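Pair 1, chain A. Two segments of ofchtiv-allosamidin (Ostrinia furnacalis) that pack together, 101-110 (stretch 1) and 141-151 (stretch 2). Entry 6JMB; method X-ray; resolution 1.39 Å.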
# COMPACT_ATOMS: atom_id res chain seq x y z
N TYR A 101 5.85 17.80 -20.95
CA TYR A 101 4.83 16.98 -20.30
C TYR A 101 5.01 16.98 -18.79
O TYR A 101 4.02 17.00 -18.05
CB TYR A 101 4.87 15.56 -20.85
CG TYR A 101 4.51 15.41 -22.32
CD1 TYR A 101 3.89 16.44 -23.02
CD2 TYR A 101 4.79 14.24 -23.00
CE1 TYR A 101 3.55 16.30 -24.36
CE2 TYR A 101 4.46 14.08 -24.34
CZ TYR A 101 3.84 15.12 -25.01
OH TYR A 101 3.52 14.96 -26.34
N ARG A 102 6.25 16.96 -18.31
CA ARG A 102 6.48 17.10 -16.88
C ARG A 102 5.91 18.41 -16.36
O ARG A 102 5.26 18.44 -15.31
CB ARG A 102 7.98 17.02 -16.57
CG ARG A 102 8.60 15.66 -16.80
CD ARG A 102 9.93 15.53 -16.08
NE ARG A 102 10.89 16.58 -16.44
CZ ARG A 102 11.83 16.46 -17.37
NH1 ARG A 102 11.95 15.33 -18.06
NH2 ARG A 102 12.66 17.46 -17.61
N GLN A 103 6.16 19.50 -17.07
CA GLN A 103 5.64 20.79 -16.64
C GLN A 103 4.11 20.78 -16.63
O GLN A 103 3.49 21.31 -15.70
CB GLN A 103 6.17 21.90 -17.56
CG GLN A 103 5.66 23.28 -17.20
CD GLN A 103 6.18 24.34 -18.16
OE1 GLN A 103 5.69 24.48 -19.28
NE2 GLN A 103 7.18 25.09 -17.72
N ASN A 104 3.50 20.18 -17.65
CA ASN A 104 2.05 20.06 -17.68
C ASN A 104 1.54 19.24 -16.50
O ASN A 104 0.52 19.59 -15.89
CB ASN A 104 1.60 19.44 -19.00
CG ASN A 104 0.09 19.44 -19.17
OD1 ASN A 104 -0.57 20.47 -18.96
ND2 ASN A 104 -0.47 18.30 -19.55
N PHE A 105 2.26 18.17 -16.13
CA PHE A 105 1.82 17.39 -14.98
C PHE A 105 1.94 18.19 -13.69
O PHE A 105 1.04 18.16 -12.84
CB PHE A 105 2.60 16.08 -14.84
CG PHE A 105 2.21 15.33 -13.62
CD1 PHE A 105 0.94 14.76 -13.53
CD2 PHE A 105 3.04 15.28 -12.51
CE1 PHE A 105 0.54 14.11 -12.38
CE2 PHE A 105 2.63 14.63 -11.36
CZ PHE A 105 1.38 14.04 -11.29
N ILE A 106 3.05 18.89 -13.52
CA ILE A 106 3.23 19.70 -12.31
C ILE A 106 2.11 20.72 -12.18
O ILE A 106 1.50 20.87 -11.11
CB ILE A 106 4.62 20.36 -12.31
CG1 ILE A 106 5.70 19.28 -12.19
CG2 ILE A 106 4.72 21.37 -11.17
CD1 ILE A 106 7.09 19.77 -12.57
N GLN A 107 1.78 21.41 -13.28
CA GLN A 107 0.77 22.46 -13.21
C GLN A 107 -0.64 21.89 -13.04
O GLN A 107 -1.44 22.44 -12.26
CB GLN A 107 0.85 23.36 -14.44
CG GLN A 107 2.14 24.18 -14.50
CD GLN A 107 2.40 24.98 -13.23
OE1 GLN A 107 3.50 24.93 -12.67
NE2 GLN A 107 1.39 25.71 -12.77
N THR A 108 -0.98 20.81 -13.75
CA THR A 108 -2.34 20.28 -13.64
C THR A 108 -2.56 19.55 -12.32
O THR A 108 -3.65 19.63 -11.73
CB THR A 108 -2.71 19.40 -14.82
OG1 THR A 108 -1.78 18.32 -14.95
CG2 THR A 108 -2.75 20.21 -16.11
N SER A 109 -1.54 18.83 -11.82
CA SER A 109 -1.68 18.21 -10.51
C SER A 109 -1.76 19.27 -9.42
O SER A 109 -2.57 19.16 -8.49
CB SER A 109 -0.56 17.21 -10.24
OG SER A 109 0.69 17.85 -10.07
N LEU A 110 -0.96 20.34 -9.53
CA LEU A 110 -1.05 21.43 -8.57
C LEU A 110 -2.43 22.06 -8.57
O LEU A 110 -2.98 22.39 -7.51
CB LEU A 110 0.02 22.48 -8.87
CG LEU A 110 -0.01 23.76 -8.05
CD1 LEU A 110 0.31 23.45 -6.60
CD2 LEU A 110 1.00 24.75 -8.61
N GLU A 141 16.06 7.59 -14.46
CA GLU A 141 16.48 8.99 -14.39
C GLU A 141 15.28 9.92 -14.39
O GLU A 141 15.21 10.85 -13.58
CB GLU A 141 17.43 9.33 -15.54
CG GLU A 141 17.71 10.82 -15.63
CD GLU A 141 18.43 11.24 -16.89
OE1 GLU A 141 18.92 10.36 -17.63
OE2 GLU A 141 18.52 12.46 -17.14
N GLN A 142 14.34 9.69 -15.31
CA GLN A 142 13.25 10.65 -15.48
C GLN A 142 12.35 10.71 -14.26
O GLN A 142 11.79 11.76 -13.96
CB GLN A 142 12.46 10.34 -16.75
CG GLN A 142 13.29 10.28 -18.03
CD GLN A 142 14.18 11.49 -18.23
OE1 GLN A 142 13.81 12.61 -17.89
NE2 GLN A 142 15.36 11.27 -18.79
N PHE A 143 12.19 9.58 -13.56
CA PHE A 143 11.44 9.58 -12.31
C PHE A 143 12.07 10.55 -11.31
O PHE A 143 11.37 11.36 -10.69
CB PHE A 143 11.40 8.16 -11.75
CG PHE A 143 10.60 8.01 -10.48
CD1 PHE A 143 9.26 8.36 -10.42
CD2 PHE A 143 11.19 7.47 -9.35
CE1 PHE A 143 8.52 8.19 -9.25
CE2 PHE A 143 10.46 7.30 -8.18
CZ PHE A 143 9.13 7.65 -8.13
N SER A 144 13.39 10.49 -11.15
CA SER A 144 14.05 11.40 -10.22
C SER A 144 13.98 12.85 -10.68
O SER A 144 13.81 13.75 -9.86
CB SER A 144 15.49 10.95 -9.99
OG SER A 144 15.51 9.79 -9.17
N THR A 145 14.09 13.09 -12.00
CA THR A 145 13.93 14.45 -12.50
C THR A 145 12.53 14.97 -12.21
O THR A 145 12.37 16.12 -11.79
CB THR A 145 14.24 14.49 -14.00
OG1 THR A 145 15.58 14.06 -14.21
CG2 THR A 145 14.07 15.90 -14.55
N LEU A 146 11.52 14.13 -12.42
CA LEU A 146 10.14 14.53 -12.14
C LEU A 146 9.97 14.93 -10.68
O LEU A 146 9.36 15.96 -10.37
CB LEU A 146 9.20 13.38 -12.50
CG LEU A 146 7.73 13.58 -12.14
CD1 LEU A 146 7.12 14.71 -12.97
CD2 LEU A 146 6.96 12.28 -12.34
N LEU A 147 10.52 14.12 -9.76
CA LEU A 147 10.40 14.45 -8.34
C LEU A 147 11.11 15.75 -8.01
O LEU A 147 10.60 16.57 -7.23
CB LEU A 147 10.95 13.30 -7.50
CG LEU A 147 10.20 11.97 -7.60
CD1 LEU A 147 10.95 10.89 -6.83
CD2 LEU A 147 8.76 12.11 -7.10
N LYS A 148 12.31 15.97 -8.57
CA LYS A 148 13.03 17.22 -8.35
C LYS A 148 12.18 18.42 -8.78
O LYS A 148 12.09 19.42 -8.05
CB LYS A 148 14.34 17.19 -9.13
CG LYS A 148 15.14 18.48 -9.05
CD LYS A 148 16.37 18.39 -9.94
CE LYS A 148 17.21 19.65 -9.84
NZ LYS A 148 18.27 19.69 -10.90
N GLU A 149 11.57 18.33 -9.95
CA GLU A 149 10.80 19.46 -10.48
C GLU A 149 9.50 19.67 -9.72
O GLU A 149 9.08 20.81 -9.51
CB GLU A 149 10.58 19.27 -11.98
CG GLU A 149 11.90 19.30 -12.77
CD GLU A 149 11.74 19.05 -14.25
OE1 GLU A 149 10.61 18.78 -14.69
OE2 GLU A 149 12.76 19.13 -14.99
N LEU A 150 8.86 18.58 -9.29
CA LEU A 150 7.69 18.71 -8.42
C LEU A 150 8.05 19.41 -7.12
O LEU A 150 7.36 20.33 -6.67
CB LEU A 150 7.09 17.34 -8.13
CG LEU A 150 6.21 16.73 -9.23
CD1 LEU A 150 6.13 15.22 -9.08
CD2 LEU A 150 4.80 17.33 -9.22
N ARG A 151 9.16 19.00 -6.50
CA ARG A 151 9.58 19.62 -5.25
C ARG A 151 9.83 21.11 -5.43
O ARG A 151 9.39 21.91 -4.60
CB ARG A 151 10.84 18.92 -4.72
CG ARG A 151 11.54 19.68 -3.59
CD ARG A 151 10.61 19.89 -2.40
NE ARG A 151 10.15 18.62 -1.86
CZ ARG A 151 9.26 18.50 -0.87
NH1 ARG A 151 8.73 19.58 -0.32
NH2 ARG A 151 8.91 17.29 -0.45

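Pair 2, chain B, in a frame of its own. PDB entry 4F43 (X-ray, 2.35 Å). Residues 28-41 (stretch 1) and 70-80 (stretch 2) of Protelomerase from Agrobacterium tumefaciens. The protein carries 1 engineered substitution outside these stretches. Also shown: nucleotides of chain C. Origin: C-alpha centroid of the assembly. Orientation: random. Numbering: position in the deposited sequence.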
# COMPACT_ATOMS: atom_id res chain seq x y z
N THR B 28 8.40 -22.42 -6.18
CA THR B 28 8.71 -22.70 -7.58
C THR B 28 9.18 -21.46 -8.34
O THR B 28 10.17 -21.52 -9.09
CB THR B 28 7.51 -23.31 -8.31
OG1 THR B 28 6.39 -22.41 -8.25
CG2 THR B 28 7.12 -24.64 -7.68
N VAL B 29 8.48 -20.35 -8.16
CA VAL B 29 8.81 -19.11 -8.86
C VAL B 29 10.18 -18.58 -8.44
O VAL B 29 10.99 -18.21 -9.29
CB VAL B 29 7.74 -18.02 -8.61
CG1 VAL B 29 8.14 -16.72 -9.29
CG2 VAL B 29 6.38 -18.49 -9.09
N LEU B 30 10.43 -18.56 -7.14
CA LEU B 30 11.73 -18.16 -6.60
C LEU B 30 12.84 -19.04 -7.17
O LEU B 30 13.95 -18.57 -7.44
CB LEU B 30 11.73 -18.22 -5.07
CG LEU B 30 10.80 -17.26 -4.34
CD1 LEU B 30 10.73 -17.60 -2.86
CD2 LEU B 30 11.25 -15.82 -4.54
N LEU B 31 12.54 -20.32 -7.34
CA LEU B 31 13.48 -21.27 -7.93
C LEU B 31 13.76 -20.93 -9.39
O LEU B 31 14.91 -20.99 -9.83
CB LEU B 31 12.96 -22.70 -7.80
CG LEU B 31 13.01 -23.32 -6.41
CD1 LEU B 31 12.44 -24.74 -6.43
CD2 LEU B 31 14.43 -23.32 -5.86
N ARG B 32 12.71 -20.59 -10.14
CA ARG B 32 12.87 -20.24 -11.54
C ARG B 32 13.69 -18.96 -11.70
O ARG B 32 14.49 -18.84 -12.62
CB ARG B 32 11.52 -20.09 -12.23
CG ARG B 32 10.72 -21.38 -12.31
CD ARG B 32 9.79 -21.38 -13.51
NE ARG B 32 10.54 -21.32 -14.76
CZ ARG B 32 10.99 -22.38 -15.42
NH1 ARG B 32 10.77 -23.60 -14.95
NH2 ARG B 32 11.67 -22.22 -16.55
N ILE B 33 13.48 -18.01 -10.79
CA ILE B 33 14.25 -16.77 -10.78
C ILE B 33 15.71 -17.05 -10.44
O ILE B 33 16.63 -16.49 -11.06
CB ILE B 33 13.67 -15.76 -9.77
CG1 ILE B 33 12.25 -15.37 -10.16
CG2 ILE B 33 14.55 -14.52 -9.68
CD1 ILE B 33 11.59 -14.41 -9.20
N ALA B 34 15.93 -17.92 -9.46
CA ALA B 34 17.28 -18.30 -9.06
C ALA B 34 18.04 -18.96 -10.20
O ALA B 34 19.20 -18.64 -10.47
CB ALA B 34 17.24 -19.21 -7.85
N ASP B 35 17.38 -19.90 -10.88
CA ASP B 35 17.97 -20.59 -12.02
C ASP B 35 18.17 -19.63 -13.19
O ASP B 35 19.07 -19.81 -14.01
CB ASP B 35 17.09 -21.76 -12.45
CG ASP B 35 16.88 -22.77 -11.35
OD1 ASP B 35 17.72 -22.83 -10.43
OD2 ASP B 35 15.87 -23.52 -11.40
N PHE B 36 17.32 -18.61 -13.26
CA PHE B 36 17.43 -17.58 -14.28
C PHE B 36 18.72 -16.79 -14.09
O PHE B 36 19.55 -16.70 -15.00
CB PHE B 36 16.22 -16.65 -14.21
CG PHE B 36 16.06 -15.77 -15.41
CD1 PHE B 36 15.54 -16.28 -16.58
CD2 PHE B 36 16.41 -14.44 -15.36
CE1 PHE B 36 15.38 -15.47 -17.69
CE2 PHE B 36 16.25 -13.62 -16.46
CZ PHE B 36 15.73 -14.14 -17.63
N ILE B 37 18.87 -16.22 -12.90
CA ILE B 37 20.07 -15.47 -12.55
C ILE B 37 21.31 -16.35 -12.67
O ILE B 37 22.38 -15.88 -13.07
CB ILE B 37 19.97 -14.89 -11.12
CG1 ILE B 37 18.73 -14.01 -10.99
CG2 ILE B 37 21.22 -14.10 -10.77
CD1 ILE B 37 18.70 -12.84 -11.95
N ALA B 38 21.16 -17.63 -12.34
CA ALA B 38 22.26 -18.59 -12.46
C ALA B 38 22.70 -18.76 -13.91
O ALA B 38 23.89 -18.73 -14.21
CB ALA B 38 21.85 -19.93 -11.86
N ALA B 39 21.72 -18.95 -14.80
CA ALA B 39 22.01 -19.14 -16.22
C ALA B 39 22.55 -17.86 -16.85
O ALA B 39 23.30 -17.91 -17.83
CB ALA B 39 20.76 -19.60 -16.95
N MET B 40 22.17 -16.71 -16.29
CA MET B 40 22.65 -15.43 -16.80
C MET B 40 24.15 -15.22 -16.59
O MET B 40 24.77 -14.41 -17.27
CB MET B 40 21.87 -14.27 -16.17
CG MET B 40 20.44 -14.14 -16.67
SD MET B 40 19.67 -12.63 -16.07
CE MET B 40 20.82 -11.41 -16.69
N ASN B 41 24.72 -15.95 -15.63
CA ASN B 41 26.13 -15.81 -15.30
C ASN B 41 27.08 -16.21 -16.43
O ASN B 41 27.13 -17.37 -16.82
CB ASN B 41 26.46 -16.60 -14.03
CG ASN B 41 25.99 -15.91 -12.77
OD1 ASN B 41 26.78 -15.28 -12.06
ND2 ASN B 41 24.70 -16.02 -12.48
N SER B 70 3.57 -8.49 -12.24
CA SER B 70 4.21 -8.53 -10.93
C SER B 70 5.46 -9.41 -10.95
O SER B 70 6.52 -9.04 -10.43
CB SER B 70 3.23 -9.03 -9.88
OG SER B 70 2.06 -8.22 -9.84
N TYR B 71 5.33 -10.59 -11.57
CA TYR B 71 6.45 -11.52 -11.69
C TYR B 71 7.58 -10.91 -12.51
O TYR B 71 8.75 -11.12 -12.20
CB TYR B 71 5.99 -12.83 -12.32
CG TYR B 71 5.23 -13.73 -11.38
CD1 TYR B 71 4.97 -13.33 -10.07
CD2 TYR B 71 4.77 -14.97 -11.79
CE1 TYR B 71 4.27 -14.15 -9.20
CE2 TYR B 71 4.08 -15.79 -10.93
CZ TYR B 71 3.83 -15.38 -9.64
OH TYR B 71 3.13 -16.19 -8.78
N ILE B 72 7.23 -10.16 -13.55
CA ILE B 72 8.22 -9.46 -14.35
C ILE B 72 8.96 -8.45 -13.49
O ILE B 72 10.18 -8.30 -13.59
CB ILE B 72 7.59 -8.78 -15.58
CG1 ILE B 72 7.20 -9.83 -16.62
CG2 ILE B 72 8.55 -7.77 -16.19
CD1 ILE B 72 6.57 -9.24 -17.87
N THR B 73 8.22 -7.77 -12.62
CA THR B 73 8.83 -6.87 -11.64
C THR B 73 9.82 -7.63 -10.76
O THR B 73 10.93 -7.15 -10.51
CB THR B 73 7.78 -6.16 -10.77
OG1 THR B 73 6.96 -5.32 -11.58
CG2 THR B 73 8.45 -5.32 -9.69
N LYS B 74 9.43 -8.82 -10.32
CA LYS B 74 10.31 -9.67 -9.52
C LYS B 74 11.61 -10.00 -10.25
O LYS B 74 12.70 -9.80 -9.71
CB LYS B 74 9.60 -10.97 -9.12
CG LYS B 74 8.39 -10.78 -8.23
CD LYS B 74 7.80 -12.13 -7.83
CE LYS B 74 6.55 -11.96 -6.98
NZ LYS B 74 6.84 -11.28 -5.69
N TYR B 75 11.49 -10.51 -11.47
CA TYR B 75 12.65 -10.83 -12.30
C TYR B 75 13.56 -9.63 -12.47
O TYR B 75 14.77 -9.73 -12.25
CB TYR B 75 12.21 -11.32 -13.68
CG TYR B 75 11.74 -12.76 -13.73
CD1 TYR B 75 12.66 -13.81 -13.68
CD2 TYR B 75 10.39 -13.07 -13.83
CE1 TYR B 75 12.24 -15.13 -13.73
CE2 TYR B 75 9.97 -14.39 -13.88
CZ TYR B 75 10.89 -15.41 -13.83
OH TYR B 75 10.47 -16.71 -13.88
N ARG B 76 12.99 -8.49 -12.85
CA ARG B 76 13.76 -7.28 -13.09
C ARG B 76 14.50 -6.80 -11.84
O ARG B 76 15.67 -6.41 -11.92
CB ARG B 76 12.85 -6.16 -13.63
CG ARG B 76 12.29 -6.45 -15.01
CD ARG B 76 11.41 -5.30 -15.49
NE ARG B 76 12.17 -4.06 -15.61
CZ ARG B 76 12.90 -3.73 -16.67
NH1 ARG B 76 12.97 -4.56 -17.71
NH2 ARG B 76 13.56 -2.58 -16.69
N ASN B 77 13.82 -6.83 -10.70
CA ASN B 77 14.46 -6.48 -9.44
C ASN B 77 15.60 -7.44 -9.09
O ASN B 77 16.64 -7.02 -8.57
CB ASN B 77 13.44 -6.43 -8.30
CG ASN B 77 12.56 -5.20 -8.37
OD1 ASN B 77 12.98 -4.15 -8.86
ND2 ASN B 77 11.33 -5.32 -7.88
N ALA B 78 15.39 -8.71 -9.39
CA ALA B 78 16.42 -9.72 -9.17
C ALA B 78 17.65 -9.44 -10.02
O ALA B 78 18.79 -9.57 -9.56
CB ALA B 78 15.88 -11.11 -9.45
N ILE B 79 17.41 -9.04 -11.27
CA ILE B 79 18.49 -8.70 -12.19
C ILE B 79 19.25 -7.47 -11.70
O ILE B 79 20.48 -7.44 -11.71
CB ILE B 79 17.97 -8.45 -13.62
CG1 ILE B 79 17.29 -9.70 -14.17
CG2 ILE B 79 19.11 -8.02 -14.53
CD1 ILE B 79 16.66 -9.51 -15.53
N ARG B 80 18.50 -6.45 -11.26
CA ARG B 80 19.10 -5.24 -10.73
C ARG B 80 19.95 -5.53 -9.50
O ARG B 80 21.00 -4.92 -9.30
CB ARG B 80 18.03 -4.21 -10.38
CG ARG B 80 17.30 -3.62 -11.58
CD ARG B 80 16.33 -2.54 -11.14
NE ARG B 80 15.58 -1.98 -12.26
CZ ARG B 80 15.94 -0.90 -12.95
NH1 ARG B 80 15.20 -0.47 -13.95
NH2 ARG B 80 17.06 -0.26 -12.63
P DT C 20 9.45 -2.81 -13.11
OP1 DT C 20 10.91 -3.06 -13.02
OP2 DT C 20 8.51 -3.95 -13.23
O5' DT C 20 9.03 -1.94 -11.84
C5' DT C 20 9.79 -0.79 -11.48
C4' DT C 20 9.32 -0.22 -10.15
O4' DT C 20 7.94 0.21 -10.28
C3' DT C 20 9.35 -1.20 -8.98
O3' DT C 20 9.78 -0.53 -7.79
C2' DT C 20 7.91 -1.67 -8.87
C1' DT C 20 7.15 -0.42 -9.29
N1 DT C 20 5.83 -0.73 -9.89
C2 DT C 20 4.70 -0.14 -9.38
O2 DT C 20 4.72 0.64 -8.44
N3 DT C 20 3.54 -0.51 -10.00
C4 DT C 20 3.39 -1.38 -11.07
O4 DT C 20 2.29 -1.64 -11.55
C5 DT C 20 4.62 -1.96 -11.55
C7 DT C 20 4.61 -2.92 -12.70
C6 DT C 20 5.76 -1.61 -10.95
P DA C 8 6.44 -18.59 -4.49
OP1 DA C 8 7.72 -19.10 -5.03
OP2 DA C 8 6.33 -17.16 -4.12
O5' DA C 8 5.27 -18.92 -5.53
C5' DA C 8 5.00 -20.27 -5.88
C4' DA C 8 3.52 -20.47 -6.16
O4' DA C 8 2.77 -20.00 -5.01
C3' DA C 8 2.98 -19.71 -7.37
O3' DA C 8 2.04 -20.51 -8.07
C2' DA C 8 2.30 -18.49 -6.75
C1' DA C 8 1.80 -19.05 -5.42
N9 DA C 8 1.67 -18.04 -4.38
C8 DA C 8 2.67 -17.32 -3.79
N7 DA C 8 2.24 -16.47 -2.88
C5 DA C 8 0.87 -16.65 -2.88
C6 DA C 8 -0.17 -16.06 -2.13
N6 DA C 8 0.02 -15.11 -1.21
N1 DA C 8 -1.43 -16.47 -2.38
C2 DA C 8 -1.63 -17.42 -3.31
N3 DA C 8 -0.74 -18.05 -4.07
C4 DA C 8 0.50 -17.62 -3.80
P DC C 9 1.66 -20.16 -9.59
OP1 DC C 9 1.09 -21.39 -10.20
OP2 DC C 9 2.81 -19.49 -10.21
O5' DC C 9 0.49 -19.08 -9.44
C5' DC C 9 -0.77 -19.47 -8.90
C4' DC C 9 -1.60 -18.26 -8.52
O4' DC C 9 -1.02 -17.57 -7.39
C3' DC C 9 -1.75 -17.19 -9.61
O3' DC C 9 -3.08 -17.21 -10.12
C2' DC C 9 -1.43 -15.87 -8.91
C1' DC C 9 -1.52 -16.26 -7.44
N1 DC C 9 -0.76 -15.38 -6.51
C2 DC C 9 -1.45 -14.73 -5.48
O2 DC C 9 -2.67 -14.93 -5.38
N3 DC C 9 -0.78 -13.93 -4.63
C4 DC C 9 0.54 -13.76 -4.77
N4 DC C 9 1.16 -12.96 -3.90
C5 DC C 9 1.27 -14.41 -5.82
C6 DC C 9 0.59 -15.20 -6.66

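The sharpest difference lies at one position of the first helix: where pair 1 places an arginine that forms a salt bridge across the interface, pair 2 places an isoleucine, and no hydrogen bond joins its two helices at all. In pair 1, R102(A) sits as a knob among Q142(A), T145(A), L146(A) and E149(A). Its NE donates to OE1 of E149(A) at 2.8 Å, and its NH2 to OE2 of E149(A) at 3.1 Å, so two neighbouring nitrogens of the guanidinium meet both carboxylate oxygens. Arginine suits the place because its methylene groups can pass through an apolar surrounding while its charge is carried to a partner: CG of R102(A) lies 4.2 Å from CD1 of L146(A), and CG2 of T145(A) lies over one face of the guanidinium, 3.6 Å from CZ of R102(A).

The backbones beneath are nearly the same. Each pair is two helices whose N-to-C directions differ by 40 to 45°, with axes approaching to 10.1 Å in pair 1 and 10.5 Å in pair 2, and the 14 central residues superpose with an RMSD of 0.4 Å. R102(A) matches I33(B), and its neighbours Q142(A), T145(A), L146(A) and E149(A) match Y71(B), K74(B), Y75(B) and A78(B).

Pair 2 fills this region with hydrocarbon and aromatic surface. I33(B) sends CG1 over the face of the Y75(B) ring, 3.6 Å from CE1 of Y75(B), a CH-pi contact, and its CG2 reaches CB of A78(B) at 3.7 Å. A78(B) stands where pair 1 has E149(A): a methyl group gives the branched isoleucine a close apolar partner, just as a carboxylate gives the arginine a charged one. Y75(B), in place of L146(A), has more of its own surface covered by the other stretch (100 Å²) than any other residue of pair 2. It is broad enough to offer its face to I33(B) and its edge to the face of F36(B), the two ring centroids being 5.4 Å apart and the planes at 68°.

Three residues along, nearly one helical turn, the solutions converge. F105(A) and F36(B) coincide, both with chi1 in t. F105(A) CD2 lies 4.1 Å from CD1 of L146(A), so a leucine methyl meets the ring where pair 2 uses a tyrosine. I106(A) and I37(B) also match, their side-chain centres 0.7 Å apart. I106(A) CG1 packs 3.7 Å from CD2 of L150(A), while I37(B) CD1 lies 4.1 Å from CG1 of I79(B), the counterpart of that leucine. Three residues further on, S109(A), matched to M40(B), turns its OG back to O of F105(A), a 2.8 Å hydrogen bond that satisfies the hydroxyl within its own helix. OG of S109(A) also lies 4.2 Å from CD2 of L150(A); likewise SD of M40(B) lies 4.2 Å from CG1 of I79(B), so a short side chain and a long one reach matched neighbours.

Pair 2 also serves DNA, as befits a protelomerase: OG1 of T73(B) donates to OP2 of DT20 at 2.6 Å, and NE of R76(B) to OP1 of DT20 at 3.0 Å. Their counterparts in pair 1 are S144(A) and L147(A).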